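Local coordinates for protein NADH oxidoreductase (Mesorhizobium loti, PDB 3PI7) that probably binds NADPH and acts as an NAD(P)H-dependent oxidoreductase, perhaps a quinone reductase, of the zinc-binding dehydrogenase family, at residues E163-A172 against E232-V241. Sequence-based numbering, arbitrary orientation.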
ATOM      1  N   GLU A 163      -2.253 -14.969   7.511  1.00 16.42           N
ATOM      2  CA  GLU A 163      -3.418 -14.497   6.776  1.00 17.91           C
ATOM      3  C   GLU A 163      -4.464 -15.625   6.723  1.00 23.54           C
ATOM      4  O   GLU A 163      -5.658 -15.341   6.770  1.00 25.70           O
ATOM      5  CB  GLU A 163      -2.996 -14.014   5.380  1.00 19.37           C
ATOM      6  CG  GLU A 163      -4.054 -13.200   4.651  1.00 29.54           C
ATOM      7  CD  GLU A 163      -4.577 -11.950   5.346  1.00 49.73           C
ATOM      8  OE1 GLU A 163      -3.763 -11.137   5.850  1.00 29.15           O
ATOM      9  OE2 GLU A 163      -5.816 -11.776   5.358  1.00 49.02           O
ATOM     10  N   GLY A 164      -4.007 -16.884   6.670  1.00 19.92           N
ATOM     11  CA  GLY A 164      -4.885 -18.049   6.744  1.00 20.72           C
ATOM     12  C   GLY A 164      -5.513 -18.569   5.471  1.00 24.47           C
ATOM     13  O   GLY A 164      -6.073 -19.671   5.477  1.00 25.99           O
ATOM     14  N   GLU A 165      -5.402 -17.822   4.370  1.00 18.44           N
ATOM     15  CA  GLU A 165      -5.927 -18.250   3.075  1.00 16.77           C
ATOM     16  C   GLU A 165      -4.950 -19.258   2.453  1.00 19.63           C
ATOM     17  O   GLU A 165      -3.747 -19.013   2.478  1.00 17.47           O
ATOM     18  CB  GLU A 165      -6.126 -17.022   2.174  1.00 17.39           C
ATOM     19  CG  GLU A 165      -7.079 -17.292   1.036  1.00 28.76           C
ATOM     20  CD  GLU A 165      -8.446 -17.823   1.431  1.00 44.81           C
ATOM     21  OE1 GLU A 165      -9.099 -17.236   2.326  1.00 37.59           O
ATOM     22  OE2 GLU A 165      -8.842 -18.868   0.866  1.00 32.92           O
ATOM     23  N   LYS A 166      -5.439 -20.432   1.983  1.00 16.34           N
ATOM     24  CA  LYS A 166      -4.538 -21.438   1.452  1.00 17.47           C
ATOM     25  C   LYS A 166      -3.802 -20.959   0.196  1.00 17.86           C
ATOM     26  O   LYS A 166      -2.587 -21.166   0.085  1.00 17.85           O
ATOM     27  CB  LYS A 166      -5.261 -22.778   1.205  1.00 22.54           C
ATOM     28  CG  LYS A 166      -5.646 -23.486   2.514  1.00 33.10           C
ATOM     29  CD  LYS A 166      -4.436 -23.842   3.438  1.00 43.99           C
ATOM     30  CE  LYS A 166      -4.863 -24.282   4.821  1.00 47.22           C
ATOM     31  NZ  LYS A 166      -3.729 -24.841   5.597  1.00 56.37           N
ATOM     32  N   ALA A 167      -4.497 -20.240  -0.697  1.00 13.95           N
ATOM     33  CA  ALA A 167      -3.838 -19.760  -1.906  1.00 11.89           C
ATOM     34  C   ALA A 167      -3.107 -18.459  -1.680  1.00 15.42           C
ATOM     35  O   ALA A 167      -3.579 -17.608  -0.954  1.00 15.66           O
ATOM     36  CB  ALA A 167      -4.850 -19.562  -3.018  1.00 12.11           C
ATOM     37  N   PHE A 168      -1.951 -18.296  -2.350  1.00 11.69           N
ATOM     38  CA  PHE A 168      -1.202 -17.050  -2.287  1.00  9.58           C
ATOM     39  C   PHE A 168      -0.461 -16.906  -3.609  1.00 13.07           C
ATOM     40  O   PHE A 168      -0.381 -17.871  -4.372  1.00 12.83           O
ATOM     41  CB  PHE A 168      -0.292 -17.000  -1.059  1.00 10.62           C
ATOM     42  CG  PHE A 168       0.848 -17.971  -1.101  1.00 12.50           C
ATOM     43  CD1 PHE A 168       0.649 -19.322  -0.798  1.00 15.29           C
ATOM     44  CD2 PHE A 168       2.120 -17.558  -1.506  1.00 14.75           C
ATOM     45  CE1 PHE A 168       1.720 -20.214  -0.801  1.00 17.08           C
ATOM     46  CE2 PHE A 168       3.186 -18.464  -1.531  1.00 16.36           C
ATOM     47  CZ  PHE A 168       2.963 -19.794  -1.235  1.00 15.28           C
ATOM     48  N   VAL A 169      -0.029 -15.697  -3.925  1.00  9.68           N
ATOM     49  CA  VAL A 169       0.570 -15.441  -5.239  1.00  9.40           C
ATOM     50  C   VAL A 169       2.016 -15.000  -5.102  1.00 13.75           C
ATOM     51  O   VAL A 169       2.356 -14.244  -4.193  1.00 13.35           O
ATOM     52  CB  VAL A 169      -0.263 -14.383  -6.045  1.00 12.79           C
ATOM     53  CG1 VAL A 169       0.257 -14.203  -7.473  1.00 11.94           C
ATOM     54  CG2 VAL A 169      -1.737 -14.739  -6.070  1.00 13.88           C
HETATM   55  N   MSE A 170       2.833 -15.392  -6.097  1.00 12.05           N
HETATM   56  CA  MSE A 170       4.229 -14.961  -6.152  1.00 10.83           C
HETATM   57  C   MSE A 170       4.642 -14.709  -7.576  1.00 15.84           C
HETATM   58  O   MSE A 170       4.386 -15.537  -8.441  1.00 14.93           O
HETATM   59  CB  MSE A 170       5.170 -16.013  -5.546  1.00 12.04           C
HETATM   60  CG  MSE A 170       5.012 -16.117  -4.055  1.00 14.18           C
HETATM   61 SE   MSE A 170       6.360 -17.211  -3.271  0.75 17.02          SE
HETATM   62  CE  MSE A 170       5.800 -18.922  -4.011  1.00 11.88           C
ATOM     63  N   THR A 171       5.285 -13.563  -7.824  1.00 13.58           N
ATOM     64  CA  THR A 171       5.932 -13.337  -9.123  1.00 13.93           C
ATOM     65  C   THR A 171       7.361 -13.906  -9.049  1.00 18.77           C
ATOM     66  O   THR A 171       7.874 -14.165  -7.951  1.00 18.19           O
ATOM     67  CB  THR A 171       5.951 -11.881  -9.505  1.00 17.50           C
ATOM     68  OG1 THR A 171       6.385 -11.115  -8.390  1.00 16.01           O
ATOM     69  CG2 THR A 171       4.641 -11.394 -10.002  1.00 18.12           C
ATOM     70  N   ALA A 172       8.032 -14.082 -10.212  1.00 19.52           N
ATOM     71  CA  ALA A 172       9.393 -14.660 -10.309  1.00 18.85           C
ATOM     72  C   ALA A 172       9.370 -16.046  -9.688  1.00 22.35           C
ATOM     73  O   ALA A 172      10.175 -16.361  -8.814  1.00 21.66           O
ATOM     74  CB  ALA A 172      10.428 -13.771  -9.613  1.00 19.69           C
ATOM     75  N   GLU A 232      -9.289 -19.407  -6.645  1.00 13.46           N
ATOM     76  CA  GLU A 232      -8.403 -19.614  -5.483  1.00 11.82           C
ATOM     77  C   GLU A 232      -8.554 -18.581  -4.374  1.00 17.51           C
ATOM     78  O   GLU A 232      -8.211 -18.888  -3.233  1.00 16.09           O
ATOM     79  CB  GLU A 232      -6.938 -19.638  -5.939  1.00 12.59           C
ATOM     80  CG  GLU A 232      -6.596 -20.808  -6.858  1.00 12.23           C
ATOM     81  CD  GLU A 232      -6.625 -22.203  -6.257  1.00 30.81           C
ATOM     82  OE1 GLU A 232      -6.569 -22.325  -5.012  1.00 18.97           O
ATOM     83  OE2 GLU A 232      -6.677 -23.181  -7.041  1.00 19.51           O
ATOM     84  N   GLN A 233      -8.971 -17.358  -4.720  1.00 14.29           N
ATOM     85  CA  GLN A 233      -9.192 -16.234  -3.777  1.00 15.24           C
ATOM     86  C   GLN A 233      -7.974 -15.966  -2.851  1.00 19.14           C
ATOM     87  O   GLN A 233      -8.128 -15.879  -1.621  1.00 18.17           O
ATOM     88  CB  GLN A 233     -10.436 -16.509  -2.924  1.00 16.81           C
ATOM     89  CG  GLN A 233     -11.722 -16.612  -3.745  1.00 21.95           C
ATOM     90  CD  GLN A 233     -12.200 -15.252  -4.175  1.00 37.25           C
ATOM     91  OE1 GLN A 233     -12.023 -14.835  -5.320  1.00 39.28           O
ATOM     92  NE2 GLN A 233     -12.753 -14.501  -3.244  1.00 25.95           N
ATOM     93  N   PRO A 234      -6.752 -15.846  -3.396  1.00 14.12           N
ATOM     94  CA  PRO A 234      -5.605 -15.538  -2.517  1.00 10.85           C
ATOM     95  C   PRO A 234      -5.663 -14.129  -1.949  1.00 14.48           C
ATOM     96  O   PRO A 234      -6.201 -13.226  -2.589  1.00 13.00           O
ATOM     97  CB  PRO A 234      -4.402 -15.634  -3.484  1.00 11.25           C
ATOM     98  CG  PRO A 234      -4.973 -15.243  -4.811  1.00 16.04           C
ATOM     99  CD  PRO A 234      -6.334 -15.901  -4.817  1.00 13.99           C
ATOM    100  N   ARG A 235      -5.056 -13.928  -0.799  1.00 11.16           N
ATOM    101  CA  ARG A 235      -4.991 -12.580  -0.246  1.00 11.65           C
ATOM    102  C   ARG A 235      -3.566 -12.074  -0.193  1.00 16.83           C
ATOM    103  O   ARG A 235      -3.363 -10.866  -0.258  1.00 16.60           O
ATOM    104  CB  ARG A 235      -5.665 -12.521   1.128  1.00 13.82           C
ATOM    105  CG  ARG A 235      -7.203 -12.400   0.983  1.00 20.71           C
ATOM    106  CD  ARG A 235      -7.907 -12.021   2.283  1.00 28.35           C
ATOM    107  NE  ARG A 235      -7.620 -12.913   3.409  1.00 34.63           N
ATOM    108  CZ  ARG A 235      -8.179 -14.108   3.602  1.00 51.63           C
ATOM    109  NH1 ARG A 235      -9.058 -14.588   2.728  1.00 38.71           N
ATOM    110  NH2 ARG A 235      -7.860 -14.833   4.665  1.00 38.43           N
ATOM    111  N   ILE A 236      -2.570 -12.965  -0.134  1.00 12.79           N
ATOM    112  CA  ILE A 236      -1.199 -12.485  -0.073  1.00  9.59           C
ATOM    113  C   ILE A 236      -0.555 -12.589  -1.391  1.00 12.29           C
ATOM    114  O   ILE A 236      -0.591 -13.645  -2.000  1.00 12.41           O
ATOM    115  CB  ILE A 236      -0.346 -13.237   0.992  1.00 11.57           C
ATOM    116  CG1 ILE A 236      -1.001 -13.125   2.388  1.00 12.73           C
ATOM    117  CG2 ILE A 236       1.118 -12.767   1.006  1.00 11.66           C
ATOM    118  CD1 ILE A 236      -1.033 -11.616   2.987  1.00 14.50           C
ATOM    119  N   PHE A 237       0.090 -11.485  -1.816  1.00 10.76           N
ATOM    120  CA  PHE A 237       0.855 -11.485  -3.059  1.00  9.73           C
ATOM    121  C   PHE A 237       2.267 -11.045  -2.716  1.00 13.57           C
ATOM    122  O   PHE A 237       2.478  -9.893  -2.322  1.00 12.68           O
ATOM    123  CB  PHE A 237       0.169 -10.554  -4.081  1.00 11.43           C
ATOM    124  CG  PHE A 237       0.959 -10.174  -5.311  1.00 12.57           C
ATOM    125  CD1 PHE A 237       1.875 -11.067  -5.884  1.00 14.50           C
ATOM    126  CD2 PHE A 237       0.784  -8.936  -5.911  1.00 12.89           C
ATOM    127  CE1 PHE A 237       2.617 -10.703  -7.009  1.00 14.62           C
ATOM    128  CE2 PHE A 237       1.489  -8.596  -7.077  1.00 14.66           C
ATOM    129  CZ  PHE A 237       2.373  -9.494  -7.634  1.00 12.97           C
ATOM    130  N   LEU A 238       3.232 -11.970  -2.863  1.00 12.57           N
ATOM    131  CA  LEU A 238       4.649 -11.712  -2.592  1.00 11.42           C
ATOM    132  C   LEU A 238       5.261 -11.371  -3.925  1.00 12.77           C
ATOM    133  O   LEU A 238       5.315 -12.217  -4.825  1.00 12.92           O
ATOM    134  CB  LEU A 238       5.332 -12.925  -1.906  1.00 11.48           C
ATOM    135  CG  LEU A 238       4.653 -13.424  -0.621  1.00 13.57           C
ATOM    136  CD1 LEU A 238       5.391 -14.664  -0.054  1.00 14.84           C
ATOM    137  CD2 LEU A 238       4.625 -12.331   0.427  1.00 14.36           C
ATOM    138  N   ASP A 239       5.665 -10.118  -4.077  1.00  9.27           N
ATOM    139  CA  ASP A 239       6.114  -9.648  -5.373  1.00 10.10           C
ATOM    140  C   ASP A 239       7.588  -9.245  -5.425  1.00 14.56           C
ATOM    141  O   ASP A 239       7.991  -8.279  -4.773  1.00 14.07           O
ATOM    142  CB  ASP A 239       5.236  -8.446  -5.748  1.00 11.64           C
ATOM    143  CG  ASP A 239       5.559  -7.789  -7.083  1.00 14.48           C
ATOM    144  OD1 ASP A 239       6.027  -8.501  -8.007  1.00 14.25           O
ATOM    145  OD2 ASP A 239       5.302  -6.579  -7.214  1.00 14.69           O
ATOM    146  N   ALA A 240       8.364  -9.926  -6.283  1.00 13.59           N
ATOM    147  CA  ALA A 240       9.780  -9.619  -6.503  1.00 14.49           C
ATOM    148  C   ALA A 240       9.993  -8.772  -7.779  1.00 17.31           C
ATOM    149  O   ALA A 240      11.137  -8.374  -8.063  1.00 18.50           O
ATOM    150  CB  ALA A 240      10.572 -10.935  -6.664  1.00 15.25           C
ATOM    151  N   VAL A 241       8.933  -8.566  -8.582  1.00 11.81           N
ATOM    152  CA  VAL A 241       9.067  -8.027  -9.923  1.00 12.16           C
ATOM    153  C   VAL A 241       8.574  -6.596 -10.044  1.00 16.01           C
ATOM    154  O   VAL A 241       9.287  -5.764 -10.611  1.00 14.91           O
ATOM    155  CB  VAL A 241       8.345  -8.976 -10.932  1.00 15.77           C
ATOM    156  CG1 VAL A 241       8.362  -8.437 -12.358  1.00 16.92           C
ATOM    157  CG2 VAL A 241       8.965 -10.381 -10.913  1.00 15.15           C
TER
HETATM  158  O   HOH W   1      -7.408 -19.965  -0.964  1.00 27.38           O
HETATM  159  O   HOH W   2      -3.131 -15.599   0.691  1.00 14.41           O
HETATM  160  O   HOH W   3       7.751 -13.484  -5.488  1.00 24.36           O
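Glu163 and Glu165 both hold CG anti to the backbone N (chi1 -166° and -160°) and bend at chi2, which carries the two carboxylates to the guanidinium of Arg235 at the N-terminal ends of strands 167-170 and 236-239. These are adjacent central strands of the six-stranded parallel Rossmann sheet, in the 3-2-1-4-5-6 order of dinucleotide-binding domains. Arg235 grips Glu163 side-on: NE donates almost straight to OE2 (2.9 Å), in the guanidinium plane, while NH2 reaches the backbone O of Glu163 from above the carbonyl plane. Its NH1 meets Glu165 OE1 at 2.7 Å in a more bent bond, and CB of Glu165 lies over one guanidinium face, so salt bridges and packing together fix the group's rotation. A water joins Glu165 OE2 to Ala167 N and Glu232 O; another bridges Ala167 O and Ile236 N, linking the two backbones through solvent. Beyond it runs the parallel ladder, from Val169 N to Ile236 O (2.9 Å), from Leu238 N to Val169 O (2.8 Å), then a longer bond from Thr171 N to Leu238 O. Val169 sets CG2 against Pro234 CG (3.5 Å) and CG1 near Phe237 CD1. The Phe237 ring, stacked with Trp259, turns its edge to Val169 O and touches Thr171 CG2 through CE1 (3.7 Å). On the other sheet face, Met170, a selenomethionine, lies beside Leu238, pointing the same way. At the C-terminal ends Asp239 OD1 takes Val241 N in an Asx turn and, on its anti lone pair, the hydroxyl OG1 of Thr171 at 2.7 Å.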